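PDB 1G63: epidermin decarboxylase from Staphylococcus epidermidis, which catalyses the FMN-dependent oxidative decarboxylation of the C-terminal cysteine of the epidermin precursor peptide, leaving a carbon-carbon double bond. Local coordinates for residues M1-A11 against K26-S37; E59-I70 against N97-T105. One frame throughout, in Å; residues are numbered along the deposited sequence.

From the N terminus, strand 5-9 runs through the middle of the parallel sheet, helix 18-25 carries the chain back, and strand 32-36 settles beside the first strand: interaction 1 closes this short beta-alpha-beta loop. Interaction 2 opens only after that loop is complete, so the two follow in series. It brings 59-70, which leads into helix 67-72, against helix 98-105, closing a loop that contains strand 76-82 and helix 84-91. The two contacts meet where the helices cover the sheet: Leu-99 packs on Cys-8 and Leu-35, and Ile-70 on Leu-6. Each reaches a different FMN, interaction 1 at the phosphate and interaction 2 beside the flavin ring.

Interaction 1: M1-A11 against K26-S37. With FMN (flavin mononucleotide), chain N.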
loop_
_atom_site.group_PDB
_atom_site.type_symbol
_atom_site.label_atom_id
_atom_site.label_comp_id
_atom_site.label_asym_id
_atom_site.label_seq_id
_atom_site.Cartn_x
_atom_site.Cartn_y
_atom_site.Cartn_z
ATOM N N MET B 1 2.913 3.450 -49.313
ATOM C CA MET B 1 2.350 3.909 -48.012
ATOM C C MET B 1 2.615 5.402 -47.834
ATOM O O MET B 1 3.616 5.919 -48.335
ATOM C CB MET B 1 2.963 3.090 -46.880
ATOM C CG MET B 1 2.856 1.592 -47.141
ATOM S SD MET B 1 3.184 0.572 -45.707
ATOM C CE MET B 1 1.555 -0.050 -45.368
ATOM N N TYR B 2 1.730 6.088 -47.111
ATOM C CA TYR B 2 1.834 7.536 -46.939
ATOM C C TYR B 2 2.670 8.141 -45.813
ATOM O O TYR B 2 2.839 9.365 -45.761
ATOM C CB TYR B 2 0.432 8.137 -46.862
ATOM C CG TYR B 2 -0.453 7.776 -48.025
ATOM C CD1 TYR B 2 -1.084 6.536 -48.085
ATOM C CD2 TYR B 2 -0.667 8.680 -49.066
ATOM C CE1 TYR B 2 -1.913 6.203 -49.152
ATOM C CE2 TYR B 2 -1.490 8.360 -50.138
ATOM C CZ TYR B 2 -2.111 7.121 -50.174
ATOM O OH TYR B 2 -2.936 6.808 -51.231
ATOM N N GLY B 3 3.195 7.323 -44.914
ATOM C CA GLY B 3 3.980 7.896 -43.836
ATOM C C GLY B 3 3.356 7.650 -42.474
ATOM O O GLY B 3 2.206 7.218 -42.374
ATOM N N LYS B 4 4.114 7.944 -41.422
ATOM C CA LYS B 4 3.661 7.721 -40.056
ATOM C C LYS B 4 2.376 8.437 -39.636
ATOM O O LYS B 4 2.211 9.638 -39.829
ATOM C CB LYS B 4 4.802 8.044 -39.086
ATOM C CG LYS B 4 6.011 7.146 -39.285
ATOM C CD LYS B 4 7.142 7.503 -38.351
ATOM C CE LYS B 4 8.361 6.651 -38.647
ATOM N NZ LYS B 4 9.519 7.010 -37.784
ATOM N N LEU B 5 1.467 7.662 -39.059
ATOM C CA LEU B 5 0.184 8.166 -38.596
ATOM C C LEU B 5 -0.021 7.892 -37.103
ATOM O O LEU B 5 0.232 6.787 -36.617
ATOM C CB LEU B 5 -0.945 7.529 -39.411
ATOM C CG LEU B 5 -2.391 7.903 -39.055
ATOM C CD1 LEU B 5 -3.257 7.798 -40.288
ATOM C CD2 LEU B 5 -2.921 7.007 -37.949
ATOM N N LEU B 6 -0.479 8.911 -36.382
ATOM C CA LEU B 6 -0.728 8.788 -34.951
ATOM C C LEU B 6 -2.216 8.856 -34.638
ATOM O O LEU B 6 -2.923 9.735 -35.133
ATOM C CB LEU B 6 -0.010 9.898 -34.182
ATOM C CG LEU B 6 -0.362 10.045 -32.695
ATOM C CD1 LEU B 6 -0.077 8.745 -31.954
ATOM C CD2 LEU B 6 0.427 11.191 -32.086
ATOM N N ILE B 7 -2.692 7.911 -33.832
ATOM C CA ILE B 7 -4.090 7.901 -33.432
ATOM C C ILE B 7 -4.167 8.379 -31.989
ATOM O O ILE B 7 -3.489 7.845 -31.113
ATOM C CB ILE B 7 -4.719 6.492 -33.474
ATOM C CG1 ILE B 7 -4.843 6.002 -34.913
ATOM C CG2 ILE B 7 -6.103 6.518 -32.796
ATOM C CD1 ILE B 7 -5.394 4.589 -35.016
ATOM N N CYS B 8 -4.977 9.400 -31.754
ATOM C CA CYS B 8 -5.187 9.914 -30.407
ATOM C C CYS B 8 -6.594 9.458 -30.038
ATOM O O CYS B 8 -7.576 10.003 -30.539
ATOM C CB CYS B 8 -5.085 11.446 -30.387
ATOM S SG CYS B 8 -3.374 12.062 -30.578
ATOM N N ALA B 9 -6.682 8.435 -29.191
ATOM C CA ALA B 9 -7.968 7.880 -28.772
ATOM C C ALA B 9 -8.460 8.459 -27.446
ATOM O O ALA B 9 -7.704 8.581 -26.482
ATOM C CB ALA B 9 -7.870 6.362 -28.674
ATOM N N THR B 10 -9.741 8.802 -27.408
ATOM C CA THR B 10 -10.351 9.377 -26.219
ATOM C C THR B 10 -11.436 8.474 -25.640
ATOM O O THR B 10 -11.839 7.476 -26.264
ATOM C CB THR B 10 -10.938 10.778 -26.524
ATOM O OG1 THR B 10 -12.039 10.666 -27.437
ATOM C CG2 THR B 10 -9.864 11.671 -27.134
ATOM N N ALA B 11 -11.909 8.842 -24.451
ATOM C CA ALA B 11 -12.910 8.071 -23.721
ATOM C C ALA B 11 -14.305 7.988 -24.332
ATOM O O ALA B 11 -15.301 8.371 -23.717
ATOM C CB ALA B 11 -12.998 8.571 -22.285
ATOM N N LYS B 26 -2.707 -0.006 -40.830
ATOM C CA LYS B 26 -1.319 -0.447 -40.935
ATOM C C LYS B 26 -0.952 -0.794 -42.369
ATOM O O LYS B 26 0.227 -0.926 -42.706
ATOM C CB LYS B 26 -1.074 -1.675 -40.059
ATOM C CG LYS B 26 -0.851 -1.368 -38.594
ATOM C CD LYS B 26 0.521 -1.837 -38.136
ATOM C CE LYS B 26 1.628 -1.201 -38.947
ATOM N NZ LYS B 26 2.964 -1.723 -38.551
ATOM N N GLN B 27 -1.968 -0.941 -43.211
ATOM C CA GLN B 27 -1.749 -1.290 -44.602
ATOM C C GLN B 27 -1.549 -0.094 -45.518
ATOM O O GLN B 27 -1.100 -0.254 -46.649
ATOM C CB GLN B 27 -2.918 -2.123 -45.112
ATOM C CG GLN B 27 -3.158 -3.388 -44.316
ATOM C CD GLN B 27 -4.299 -4.209 -44.881
ATOM O OE1 GLN B 27 -5.431 -3.729 -44.995
ATOM N NE2 GLN B 27 -4.009 -5.456 -45.242
ATOM N N HIS B 28 -1.875 1.102 -45.043
ATOM C CA HIS B 28 -1.725 2.291 -45.873
ATOM C C HIS B 28 -0.670 3.270 -45.367
ATOM O O HIS B 28 -0.214 4.129 -46.119
ATOM C CB HIS B 28 -3.065 3.023 -46.004
ATOM C CG HIS B 28 -4.183 2.162 -46.507
ATOM N ND1 HIS B 28 -4.762 1.171 -45.744
ATOM C CD2 HIS B 28 -4.837 2.154 -47.693
ATOM C CE1 HIS B 28 -5.728 0.591 -46.435
ATOM N NE2 HIS B 28 -5.794 1.169 -47.621
ATOM N N PHE B 29 -0.280 3.148 -44.101
ATOM C CA PHE B 29 0.716 4.056 -43.529
ATOM C C PHE B 29 1.934 3.321 -42.983
ATOM O O PHE B 29 1.802 2.288 -42.326
ATOM C CB PHE B 29 0.082 4.913 -42.424
ATOM C CG PHE B 29 -1.118 5.703 -42.881
ATOM C CD1 PHE B 29 -2.371 5.107 -42.958
ATOM C CD2 PHE B 29 -0.985 7.036 -43.264
ATOM C CE1 PHE B 29 -3.482 5.825 -43.412
ATOM C CE2 PHE B 29 -2.082 7.763 -43.721
ATOM C CZ PHE B 29 -3.337 7.153 -43.795
ATOM N N ASP B 30 3.117 3.868 -43.264
ATOM C CA ASP B 30 4.388 3.278 -42.834
ATOM C C ASP B 30 4.317 2.766 -41.410
ATOM O O ASP B 30 4.765 1.665 -41.099
ATOM C CB ASP B 30 5.508 4.313 -42.949
ATOM C CG ASP B 30 5.740 4.766 -44.378
ATOM O OD1 ASP B 30 6.366 5.830 -44.568
ATOM O OD2 ASP B 30 5.302 4.057 -45.310
ATOM N N GLU B 31 3.753 3.593 -40.546
ATOM C CA GLU B 31 3.583 3.264 -39.143
ATOM C C GLU B 31 2.257 3.829 -38.666
ATOM O O GLU B 31 1.758 4.821 -39.204
ATOM C CB GLU B 31 4.713 3.878 -38.306
ATOM C CG GLU B 31 5.923 2.990 -38.103
ATOM C CD GLU B 31 6.965 3.624 -37.195
ATOM O OE1 GLU B 31 6.579 4.257 -36.191
ATOM O OE2 GLU B 31 8.175 3.481 -37.473
ATOM N N VAL B 32 1.678 3.175 -37.670
ATOM C CA VAL B 32 0.443 3.638 -37.065
ATOM C C VAL B 32 0.654 3.438 -35.571
ATOM O O VAL B 32 0.672 2.316 -35.068
ATOM C CB VAL B 32 -0.780 2.857 -37.569
ATOM C CG1 VAL B 32 -0.487 1.392 -37.554
ATOM C CG2 VAL B 32 -1.993 3.169 -36.697
ATOM N N ASN B 33 0.866 4.551 -34.880
ATOM C CA ASN B 33 1.111 4.548 -33.448
ATOM C C ASN B 33 -0.122 5.065 -32.715
ATOM O O ASN B 33 -1.026 5.635 -33.327
ATOM C CB ASN B 33 2.335 5.409 -33.148
ATOM C CG ASN B 33 3.563 4.959 -33.928
ATOM O OD1 ASN B 33 4.269 5.773 -34.509
ATOM N ND2 ASN B 33 3.820 3.665 -33.935
ATOM N N ILE B 34 -0.165 4.878 -31.402
ATOM C CA ILE B 34 -1.332 5.314 -30.661
ATOM C C ILE B 34 -1.031 5.969 -29.308
ATOM O O ILE B 34 -0.029 5.673 -28.655
ATOM C CB ILE B 34 -2.299 4.120 -30.503
ATOM C CG1 ILE B 34 -3.662 4.606 -30.014
ATOM C CG2 ILE B 34 -1.681 3.082 -29.595
ATOM C CD1 ILE B 34 -4.791 3.651 -30.331
ATOM N N LEU B 35 -1.915 6.877 -28.911
ATOM C CA LEU B 35 -1.790 7.623 -27.663
ATOM C C LEU B 35 -3.210 7.745 -27.087
ATOM O O LEU B 35 -4.129 8.148 -27.790
ATOM C CB LEU B 35 -1.210 9.013 -27.974
ATOM C CG LEU B 35 -0.687 9.917 -26.856
ATOM C CD1 LEU B 35 -0.218 11.239 -27.458
ATOM C CD2 LEU B 35 -1.776 10.166 -25.835
ATOM N N PHE B 36 -3.393 7.392 -25.818
ATOM C CA PHE B 36 -4.720 7.451 -25.196
ATOM C C PHE B 36 -4.896 8.566 -24.173
ATOM O O PHE B 36 -3.933 9.072 -23.599
ATOM C CB PHE B 36 -5.051 6.127 -24.492
ATOM C CG PHE B 36 -5.205 4.948 -25.420
ATOM C CD1 PHE B 36 -4.098 4.200 -25.804
ATOM C CD2 PHE B 36 -6.464 4.582 -25.902
ATOM C CE1 PHE B 36 -4.237 3.090 -26.656
ATOM C CE2 PHE B 36 -6.614 3.481 -26.749
ATOM C CZ PHE B 36 -5.500 2.732 -27.128
ATOM N N SER B 37 -6.148 8.946 -23.951
ATOM C CA SER B 37 -6.459 9.953 -22.953
ATOM C C SER B 37 -6.568 9.170 -21.637
ATOM O O SER B 37 -6.939 7.999 -21.631
ATOM C CB SER B 37 -7.793 10.630 -23.268
ATOM O OG SER B 37 -8.891 9.774 -23.008
HETATM N N1 FMN N . -18.146 10.917 -24.419
HETATM C C2 FMN N . -18.143 11.161 -25.768
HETATM O O2 FMN N . -17.838 12.212 -26.254
HETATM N N3 FMN N . -18.530 10.107 -26.661
HETATM C C4 FMN N . -18.911 8.865 -26.285
HETATM O O4 FMN N . -19.257 8.031 -27.136
HETATM C C4A FMN N . -18.943 8.612 -24.839
HETATM N N5 FMN N . -19.257 7.412 -24.366
HETATM C C5A FMN N . -19.110 7.152 -23.032
HETATM C C6 FMN N . -19.352 5.804 -22.520
HETATM C C7 FMN N . -19.357 5.505 -21.187
HETATM C C7M FMN N . -19.604 4.072 -20.691
HETATM C C8 FMN N . -18.866 6.515 -20.229
HETATM C C8M FMN N . -18.719 6.199 -18.759
HETATM C C9 FMN N . -18.660 7.810 -20.695
HETATM C C9A FMN N . -18.762 8.172 -22.053
HETATM N N10 FMN N . -18.537 9.480 -22.584
HETATM C C10 FMN N . -18.511 9.725 -23.951
HETATM C "C1'" FMN N . -18.153 10.572 -21.676
HETATM C "C2'" FMN N . -16.610 10.704 -21.655
HETATM O "O2'" FMN N . -15.916 9.517 -21.268
HETATM C "C3'" FMN N . -16.196 11.834 -20.714
HETATM O "O3'" FMN N . -16.734 13.101 -21.215
HETATM C "C4'" FMN N . -14.699 11.994 -20.494
HETATM O "O4'" FMN N . -14.426 12.958 -19.446
HETATM C "C5'" FMN N . -13.914 12.369 -21.741
HETATM O "O5'" FMN N . -12.497 12.376 -21.464
HETATM P P FMN N . -11.388 12.402 -22.598
HETATM O O1P FMN N . -11.654 13.605 -23.447
HETATM O O2P FMN N . -11.456 11.117 -23.332
HETATM O O3P FMN N . -10.037 12.525 -21.806
HETATM O O HOH W 1 8.799 6.022 -35.014
#
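Leu-5 lays its CD1 methyl over the centre of the Phe-29 ring, 3.5 Å from the centroid, a CH-pi contact in the tight part of this pairing. With CG anti to the backbone N (chi1 178°) the fork sits over the face, CD1 toward Phe-29 and CD2 alongside Val-32 CG2. Further along the same face, Ile-7 CG2 meets Ile-34 CD1 at 4.0 Å, and the small Ala-9 leaves room for the Phe-36 ring, whose CD2 comes to 3.6 Å from Ala-9 CB. Beneath these side chains, strands 5-9 and 32-36 pair in parallel as the two strands of a Rossmann-like beta-alpha-beta unit. Bonds such as Ile-7 N to Asn-33 O (2.9 Å) alternate in direction along the ladder. Beyond the strand ends, Ala-11 N and Ser-37 OG both donate to FMN O2P, at 2.6 and 2.9 Å; a small hydroxyl on Ser-37 suits a place against a phosphate. At the other end the contact loosens toward solvent. The extended Lys-4 lies beside Glu-31, and its NZ makes a long salt bridge of 3.8 Å to Glu-31 OE2. A water joins Lys-4 NZ to Glu-31 OE1. Past this pair, at the chain's start, Met-1 is exposed and poorly ordered.

Interaction 2: E59-I70 against N97-T105; sequences EIKDPLLNHINI and NLLTTVCLT. With FMN (flavin mononucleotide), chain M.
The active-site histidine of the FMN pocket, His-67, rests on helix 98-105 as a knob among Leu-98, Thr-101, Val-102 and Thr-105. Thr-101 CG2 lies over one face of its imidazole, offset toward the rim and 3.7 Å from the ring centroid. At the ring edge, His-67 ND1 and Thr-105 OG1 share a weak hydrogen bond of 3.3 Å in which either may be the donor. With CG between the backbone N and the carbonyl carbon (chi1 57°), the ring stands up from the first turn of its helix, and NE2 approaches the flavin, 3.5 Å from FMN N10. Thr-101 suits its place by having two unlike branches: the methyl packs on His-67, while OG1 accepts a bond from FMN O3' and donates to Asn-97 O, 3.0 Å away. In this HFCD flavoprotein the cofactor lies between subunits: the same FMN is bound by Ala-11 and Ser-37 of a neighbouring subunit, and Met-120 of that subunit packs on His-67 and Thr-105. Asn-66 OD1 N-caps helix 67-72, accepting from Asn-69 N; Asn-97 holds the same position before helix 98-105, its side-chain oxygen less surely placed. Away from the flavin, branched aliphatic side chains fill the contact. Leu-98 CD2 meets Leu-65 CD2 at 3.8 Å, the side chains crossing at about a right angle, and Ile-70 CG2 touches Val-102 CG2. The Glu-59 and Leu-98 side chains run past each other in opposite directions, bringing the carboxylate to the first turn of helix 98-105. There Leu-98 N donates to Glu-59 OE1 (3.2 Å) from 38° out of the carboxylate plane. A water links Glu-59 OE2 to Leu-99 N. A carboxylate suits this place, where the first backbone N-H groups point out of the helix end, lacking carbonyl partners from a preceding turn, and the dipole would probably favour negative charge.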
loop_
_atom_site.group_PDB
_atom_site.type_symbol
_atom_site.label_atom_id
_atom_site.label_comp_id
_atom_site.label_asym_id
_atom_site.label_seq_id
_atom_site.Cartn_x
_atom_site.Cartn_y
_atom_site.Cartn_z
ATOM N N GLU B 59 1.995 8.119 -21.132
ATOM C CA GLU B 59 2.477 9.187 -20.253
ATOM C C GLU B 59 2.621 8.776 -18.775
ATOM O O GLU B 59 3.246 9.491 -17.988
ATOM C CB GLU B 59 1.563 10.411 -20.366
ATOM C CG GLU B 59 0.161 10.194 -19.847
ATOM C CD GLU B 59 -0.767 11.339 -20.185
ATOM O OE1 GLU B 59 -0.511 12.482 -19.752
ATOM O OE2 GLU B 59 -1.762 11.096 -20.894
ATOM N N ILE B 60 2.042 7.639 -18.393
ATOM C CA ILE B 60 2.162 7.180 -17.018
ATOM C C ILE B 60 3.491 6.458 -16.887
ATOM O O ILE B 60 4.227 6.659 -15.921
ATOM C CB ILE B 60 1.030 6.217 -16.632
ATOM C CG1 ILE B 60 -0.290 6.981 -16.545
ATOM C CG2 ILE B 60 1.341 5.564 -15.299
ATOM C CD1 ILE B 60 -1.485 6.092 -16.291
ATOM N N LYS B 61 3.796 5.621 -17.874
ATOM C CA LYS B 61 5.044 4.878 -17.887
ATOM C C LYS B 61 6.200 5.859 -18.039
ATOM O O LYS B 61 7.278 5.670 -17.473
ATOM C CB LYS B 61 5.047 3.881 -19.047
ATOM C CG LYS B 61 6.346 3.104 -19.208
ATOM C CD LYS B 61 6.281 2.182 -20.419
ATOM C CE LYS B 61 7.587 1.438 -20.635
ATOM N NZ LYS B 61 7.496 0.496 -21.795
ATOM N N ASP B 62 5.972 6.911 -18.814
ATOM C CA ASP B 62 6.990 7.930 -19.031
ATOM C C ASP B 62 6.369 9.330 -19.011
ATOM O O ASP B 62 5.897 9.827 -20.036
ATOM C CB ASP B 62 7.697 7.698 -20.364
ATOM C CG ASP B 62 8.818 8.696 -20.604
ATOM O OD1 ASP B 62 9.517 8.577 -21.639
ATOM O OD2 ASP B 62 9.000 9.603 -19.757
ATOM N N PRO B 63 6.368 9.983 -17.837
ATOM C CA PRO B 63 5.813 11.325 -17.632
ATOM C C PRO B 63 6.527 12.459 -18.370
ATOM O O PRO B 63 5.988 13.561 -18.477
ATOM C CB PRO B 63 5.896 11.504 -16.114
ATOM C CG PRO B 63 5.851 10.119 -15.592
ATOM C CD PRO B 63 6.762 9.397 -16.546
ATOM N N LEU B 64 7.732 12.201 -18.870
ATOM C CA LEU B 64 8.492 13.231 -19.576
ATOM C C LEU B 64 8.625 13.003 -21.083
ATOM O O LEU B 64 9.637 13.357 -21.687
ATOM C CB LEU B 64 9.888 13.383 -18.960
ATOM C CG LEU B 64 10.015 13.891 -17.515
ATOM C CD1 LEU B 64 9.166 15.133 -17.332
ATOM C CD2 LEU B 64 9.565 12.815 -16.536
ATOM N N LEU B 65 7.596 12.420 -21.685
ATOM C CA LEU B 65 7.584 12.153 -23.121
ATOM C C LEU B 65 7.632 13.487 -23.885
ATOM O O LEU B 65 6.938 14.440 -23.522
ATOM C CB LEU B 65 6.312 11.373 -23.465
ATOM C CG LEU B 65 6.399 10.058 -24.244
ATOM C CD1 LEU B 65 7.743 9.383 -24.047
ATOM C CD2 LEU B 65 5.262 9.157 -23.787
ATOM N N ASN B 66 8.458 13.555 -24.928
ATOM C CA ASN B 66 8.600 14.770 -25.736
ATOM C C ASN B 66 7.494 14.908 -26.788
ATOM O O ASN B 66 7.578 14.319 -27.868
ATOM C CB ASN B 66 9.953 14.763 -26.438
ATOM C CG ASN B 66 10.291 16.100 -27.057
ATOM O OD1 ASN B 66 9.435 16.757 -27.647
ATOM N ND2 ASN B 66 11.547 16.506 -26.935
ATOM N N HIS B 67 6.471 15.699 -26.477
ATOM C CA HIS B 67 5.342 15.897 -27.384
ATOM C C HIS B 67 5.729 16.545 -28.716
ATOM O O HIS B 67 5.079 16.305 -29.738
ATOM C CB HIS B 67 4.260 16.730 -26.691
ATOM C CG HIS B 67 4.748 18.054 -26.200
ATOM N ND1 HIS B 67 4.593 19.219 -26.920
ATOM C CD2 HIS B 67 5.441 18.390 -25.085
ATOM C CE1 HIS B 67 5.170 20.214 -26.271
ATOM N NE2 HIS B 67 5.693 19.737 -25.154
ATOM N N ILE B 68 6.777 17.365 -28.706
ATOM C CA ILE B 68 7.232 18.017 -29.927
ATOM C C ILE B 68 7.768 16.975 -30.903
ATOM O O ILE B 68 7.448 16.999 -32.089
ATOM C CB ILE B 68 8.325 19.048 -29.617
ATOM C CG1 ILE B 68 7.733 20.155 -28.739
ATOM C CG2 ILE B 68 8.878 19.631 -30.906
ATOM C CD1 ILE B 68 8.772 20.981 -28.028
ATOM N N ASN B 69 8.576 16.054 -30.393
ATOM C CA ASN B 69 9.127 14.987 -31.210
ATOM C C ASN B 69 8.014 14.085 -31.720
ATOM O O ASN B 69 8.052 13.634 -32.863
ATOM C CB ASN B 69 10.127 14.163 -30.404
ATOM C CG ASN B 69 11.424 14.905 -30.159
ATOM O OD1 ASN B 69 12.258 14.466 -29.366
ATOM N ND2 ASN B 69 11.608 16.035 -30.849
ATOM N N ILE B 70 7.028 13.817 -30.870
ATOM C CA ILE B 70 5.910 12.976 -31.270
ATOM C C ILE B 70 5.223 13.594 -32.491
ATOM O O ILE B 70 4.915 12.903 -33.456
ATOM C CB ILE B 70 4.893 12.814 -30.112
ATOM C CG1 ILE B 70 5.538 12.003 -28.982
ATOM C CG2 ILE B 70 3.623 12.118 -30.606
ATOM C CD1 ILE B 70 4.664 11.829 -27.749
ATOM N N ASN B 97 -3.232 17.113 -20.637
ATOM C CA ASN B 97 -2.757 15.731 -20.668
ATOM C C ASN B 97 -1.919 15.591 -21.948
ATOM O O ASN B 97 -1.952 16.475 -22.799
ATOM C CB ASN B 97 -3.915 14.709 -20.615
ATOM C CG ASN B 97 -4.929 14.889 -21.727
ATOM O OD1 ASN B 97 -4.571 15.168 -22.874
ATOM N ND2 ASN B 97 -6.209 14.711 -21.395
ATOM N N LEU B 98 -1.162 14.507 -22.084
ATOM C CA LEU B 98 -0.307 14.332 -23.255
ATOM C C LEU B 98 -1.035 14.390 -24.592
ATOM O O LEU B 98 -0.610 15.114 -25.497
ATOM C CB LEU B 98 0.489 13.019 -23.161
ATOM C CG LEU B 98 1.479 12.755 -24.314
ATOM C CD1 LEU B 98 2.492 13.884 -24.414
ATOM C CD2 LEU B 98 2.197 11.425 -24.099
ATOM N N LEU B 99 -2.125 13.639 -24.718
ATOM C CA LEU B 99 -2.890 13.606 -25.963
ATOM C C LEU B 99 -3.288 15.007 -26.406
ATOM O O LEU B 99 -3.057 15.435 -27.536
ATOM C CB LEU B 99 -4.152 12.760 -25.786
ATOM C CG LEU B 99 -5.101 12.633 -26.987
ATOM C CD1 LEU B 99 -5.901 11.337 -26.875
ATOM C CD2 LEU B 99 -6.044 13.840 -27.061
ATOM N N THR B 100 -3.885 15.719 -25.479
ATOM C CA THR B 100 -4.365 17.047 -25.726
ATOM C C THR B 100 -3.205 18.047 -25.975
ATOM O O THR B 100 -3.352 19.017 -26.725
ATOM C CB THR B 100 -5.291 17.409 -24.549
ATOM O OG1 THR B 100 -6.352 18.231 -25.013
ATOM C CG2 THR B 100 -4.545 18.079 -23.457
ATOM N N THR B 101 -2.040 17.792 -25.379
ATOM C CA THR B 101 -0.873 18.655 -25.602
ATOM C C THR B 101 -0.316 18.386 -27.008
ATOM O O THR B 101 0.190 19.289 -27.681
ATOM C CB THR B 101 0.249 18.387 -24.565
ATOM O OG1 THR B 101 -0.185 18.814 -23.273
ATOM C CG2 THR B 101 1.520 19.137 -24.935
ATOM N N VAL B 102 -0.400 17.132 -27.439
ATOM C CA VAL B 102 0.056 16.749 -28.768
ATOM C C VAL B 102 -0.845 17.399 -29.821
ATOM O O VAL B 102 -0.365 17.861 -30.861
ATOM C CB VAL B 102 0.039 15.201 -28.937
ATOM C CG1 VAL B 102 0.022 14.809 -30.420
ATOM C CG2 VAL B 102 1.267 14.606 -28.252
ATOM N N CYS B 103 -2.146 17.447 -29.541
ATOM C CA CYS B 103 -3.099 18.045 -30.464
ATOM C C CYS B 103 -2.923 19.550 -30.610
ATOM O O CYS B 103 -3.182 20.091 -31.676
ATOM C CB CYS B 103 -4.538 17.716 -30.045
ATOM S SG CYS B 103 -4.978 15.979 -30.287
ATOM N N LEU B 104 -2.485 20.227 -29.550
ATOM C CA LEU B 104 -2.267 21.669 -29.636
ATOM C C LEU B 104 -1.062 21.917 -30.538
ATOM O O LEU B 104 -1.109 22.720 -31.466
ATOM C CB LEU B 104 -1.987 22.277 -28.259
ATOM C CG LEU B 104 -1.630 23.779 -28.286
ATOM C CD1 LEU B 104 -2.744 24.601 -27.659
ATOM C CD2 LEU B 104 -0.329 24.025 -27.543
ATOM N N THR B 105 0.018 21.203 -30.253
ATOM C CA THR B 105 1.252 21.340 -31.007
ATOM C C THR B 105 1.090 20.990 -32.485
ATOM O O THR B 105 1.657 21.658 -33.350
ATOM C CB THR B 105 2.356 20.456 -30.394
ATOM O OG1 THR B 105 2.521 20.789 -29.014
ATOM C CG2 THR B 105 3.675 20.665 -31.113
HETATM N N1 FMN M . 4.448 23.099 -22.095
HETATM C C2 FMN M . 4.669 24.445 -22.252
HETATM O O2 FMN M . 3.804 25.261 -22.392
HETATM N N3 FMN M . 6.010 24.916 -22.258
HETATM C C4 FMN M . 7.114 24.149 -22.125
HETATM O O4 FMN M . 8.235 24.667 -22.178
HETATM C C4A FMN M . 6.888 22.703 -21.987
HETATM N N5 FMN M . 7.901 21.867 -21.806
HETATM C C5A FMN M . 7.646 20.563 -21.513
HETATM C C6 FMN M . 8.752 19.657 -21.209
HETATM C C7 FMN M . 8.587 18.305 -21.040
HETATM C C7M FMN M . 9.778 17.388 -20.705
HETATM C C8 FMN M . 7.218 17.764 -20.920
HETATM C C8M FMN M . 6.976 16.314 -20.593
HETATM C C9 FMN M . 6.155 18.609 -21.237
HETATM C C9A FMN M . 6.311 19.981 -21.529
HETATM N N10 FMN M . 5.255 20.888 -21.829
HETATM C C10 FMN M . 5.475 22.252 -21.962
HETATM C "C1'" FMN M . 3.858 20.404 -21.837
HETATM C "C2'" FMN M . 3.214 20.662 -20.454
HETATM O "O2'" FMN M . 3.904 20.052 -19.354
HETATM C "C3'" FMN M . 1.773 20.162 -20.447
HETATM O "O3'" FMN M . 1.007 20.892 -21.444
HETATM C "C4'" FMN M . 1.041 20.254 -19.116
HETATM O "O4'" FMN M . -0.235 19.580 -19.189
HETATM C "C5'" FMN M . 0.837 21.670 -18.603
HETATM O "O5'" FMN M . 0.252 21.653 -17.290
HETATM P P FMN M . 0.218 22.899 -16.327
HETATM O O1P FMN M . -0.460 23.985 -17.065
HETATM O O2P FMN M . 1.615 23.242 -15.914
HETATM O O3P FMN M . -0.613 22.410 -15.082
HETATM O O HOH W 2 -3.288 11.839 -22.759
#